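Local structure of acyl-CoA dehydrogenase domain protein Tcur3481 (Thermomonospora curvata, 6WY9) at residues Asp268-Ile273 with Asn310-Arg314. The protein probably acts, together with its partner Tcur3483, as a flavin-dependent acyl-CoA dehydrogenase in bacterial steroid degradation, binding FAD. Residues are numbered along the deposited sequence.
Sequences DCYIEI and NVVHR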
loop_
_atom_site.group_PDB
_atom_site.type_symbol
_atom_site.label_atom_id
_atom_site.label_comp_id
_atom_site.label_asym_id
_atom_site.label_seq_id
_atom_site.Cartn_x
_atom_site.Cartn_y
_atom_site.Cartn_z
ATOM N N ASP B 268 -2.271 10.354 -6.491
ATOM C CA ASP B 268 -2.607 9.625 -5.273
ATOM C C ASP B 268 -2.688 10.584 -4.099
ATOM O O ASP B 268 -3.567 10.438 -3.245
ATOM C CB ASP B 268 -1.609 8.511 -5.008
ATOM C CG ASP B 268 -1.831 7.281 -5.929
ATOM O OD1 ASP B 268 -2.897 7.107 -6.555
ATOM O OD2 ASP B 268 -0.904 6.489 -5.992
ATOM N N CYS B 269 -1.807 11.600 -4.066
ATOM C CA CYS B 269 -1.930 12.663 -3.070
ATOM C C CYS B 269 -3.280 13.371 -3.178
ATOM O O CYS B 269 -3.936 13.658 -2.166
ATOM C CB CYS B 269 -0.822 13.706 -3.250
ATOM S SG CYS B 269 0.853 13.082 -2.895
ATOM N N TYR B 270 -3.644 13.771 -4.400
ATOM C CA TYR B 270 -4.932 14.425 -4.637
ATOM C C TYR B 270 -6.104 13.578 -4.115
ATOM O O TYR B 270 -7.004 14.080 -3.432
ATOM C CB TYR B 270 -5.033 14.655 -6.152
ATOM C CG TYR B 270 -6.153 15.509 -6.659
ATOM C CD1 TYR B 270 -7.451 14.995 -6.737
ATOM C CD2 TYR B 270 -5.909 16.780 -7.178
ATOM C CE1 TYR B 270 -8.490 15.775 -7.251
ATOM C CE2 TYR B 270 -6.936 17.553 -7.701
ATOM C CZ TYR B 270 -8.226 17.035 -7.732
ATOM O OH TYR B 270 -9.273 17.764 -8.256
ATOM N N ILE B 271 -6.138 12.299 -4.501
ATOM C CA ILE B 271 -7.184 11.395 -4.032
ATOM C C ILE B 271 -7.221 11.357 -2.497
ATOM O O ILE B 271 -8.278 11.496 -1.871
ATOM C CB ILE B 271 -6.954 9.993 -4.622
ATOM C CG1 ILE B 271 -7.317 9.938 -6.115
ATOM C CG2 ILE B 271 -7.716 8.891 -3.790
ATOM C CD1 ILE B 271 -6.621 8.706 -6.812
ATOM N N GLU B 272 -6.055 11.203 -1.873
ATOM C CA GLU B 272 -6.021 11.066 -0.426
ATOM C C GLU B 272 -6.519 12.338 0.243
ATOM O O GLU B 272 -7.199 12.279 1.278
ATOM C CB GLU B 272 -4.600 10.733 0.040
ATOM C CG GLU B 272 -4.250 9.228 -0.224
ATOM C CD GLU B 272 -2.782 8.951 -0.003
ATOM O OE1 GLU B 272 -1.967 9.922 -0.037
ATOM O OE2 GLU B 272 -2.445 7.774 0.159
ATOM N N ILE B 273 -6.167 13.488 -0.336
ATOM C CA ILE B 273 -6.604 14.772 0.193
ATOM C C ILE B 273 -8.115 14.909 0.056
ATOM O O ILE B 273 -8.797 15.395 0.969
ATOM C CB ILE B 273 -5.854 15.925 -0.501
ATOM C CG1 ILE B 273 -4.370 15.960 -0.076
ATOM C CG2 ILE B 273 -6.596 17.318 -0.291
ATOM C CD1 ILE B 273 -3.512 17.014 -0.844
ATOM N N ASN B 310 1.165 9.682 4.091
ATOM C CA ASN B 310 1.560 9.296 2.729
ATOM C C ASN B 310 1.851 10.530 1.877
ATOM O O ASN B 310 2.841 10.559 1.147
ATOM C CB ASN B 310 0.487 8.480 2.013
ATOM C CG ASN B 310 0.298 7.098 2.577
ATOM O OD1 ASN B 310 1.156 6.538 3.305
ATOM N ND2 ASN B 310 -0.812 6.500 2.171
ATOM N N VAL B 311 0.963 11.528 1.906
ATOM C CA VAL B 311 1.174 12.706 1.061
ATOM C C VAL B 311 2.550 13.312 1.328
ATOM O O VAL B 311 3.319 13.554 0.394
ATOM C CB VAL B 311 0.062 13.756 1.251
ATOM C CG1 VAL B 311 0.466 15.125 0.485
ATOM C CG2 VAL B 311 -1.339 13.210 0.780
ATOM N N VAL B 312 2.872 13.602 2.601
ATOM C CA VAL B 312 4.147 14.319 2.842
ATOM C C VAL B 312 5.370 13.436 2.577
ATOM O O VAL B 312 6.438 13.967 2.288
ATOM C CB VAL B 312 4.231 14.939 4.259
ATOM C CG1 VAL B 312 3.101 16.050 4.445
ATOM C CG2 VAL B 312 4.197 13.873 5.414
ATOM N N HIS B 313 5.268 12.096 2.674
ATOM C CA HIS B 313 6.362 11.264 2.160
ATOM C C HIS B 313 6.483 11.365 0.639
ATOM O O HIS B 313 7.604 11.390 0.088
ATOM C CB HIS B 313 6.152 9.790 2.569
ATOM C CG HIS B 313 6.727 9.465 3.921
ATOM N ND1 HIS B 313 8.069 9.155 4.102
ATOM C CD2 HIS B 313 6.173 9.483 5.157
ATOM C CE1 HIS B 313 8.289 8.911 5.386
ATOM N NE2 HIS B 313 7.155 9.082 6.047
ATOM N N ARG B 314 5.348 11.359 -0.076
ATOM C CA ARG B 314 5.465 11.459 -1.535
ATOM C C ARG B 314 6.035 12.823 -1.926
ATOM O O ARG B 314 6.858 12.906 -2.840
ATOM C CB ARG B 314 4.106 11.228 -2.231
ATOM C CG ARG B 314 3.541 9.799 -2.073
ATOM C CD ARG B 314 2.490 9.452 -3.159
ATOM N NE ARG B 314 1.652 8.332 -2.720
ATOM C CZ ARG B 314 0.598 8.485 -1.943
ATOM N NH1 ARG B 314 0.287 9.725 -1.546
ATOM N NH2 ARG B 314 -0.147 7.435 -1.576
#
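Two antiparallel helix segments, 268-273 and 310-314, approach to 9.7 Å between their axes at an angle of 157°, joined by a bidentate salt bridge beside an apolar seam. The carboxylate of Glu-272 meets the guanidinium of Arg-314 end-on: NH1 of Arg-314 donates to OE1 of Glu-272 at 2.7 Å and NH2 to OE2 at 2.9 Å, both nearly straight. Asn-310, one turn before Arg-314, adds a third hydrogen bond from ND2 to Glu-272 OE2 (2.9 Å), so two residues of helix 295-319 converge on one carboxylate. Arg-314 NH1 also makes a weak hydrogen bond to Cys-269 SG (3.7 Å), while CB of Asp-268 covers one guanidinium face, 3.8 Å from CZ of Arg-314; the Asp-268 carboxylate instead pairs with a basic side chain of a Tcur3483 chain. In the apolar seam, Val-311 CG1 lies 4.0 Å from Cys-269 SG, and Val-311 CG2 4.2 Å from Ile-273 CG1. The contact thus ties neighbouring helices 260-288 and 295-319 of the C-terminal helical bundle characteristic of acyl-CoA dehydrogenases; helix 215-248 covers the apolar side, its Leu-232 and Leu-239 touching Ile-273 and its Ala-235 touching Val-311.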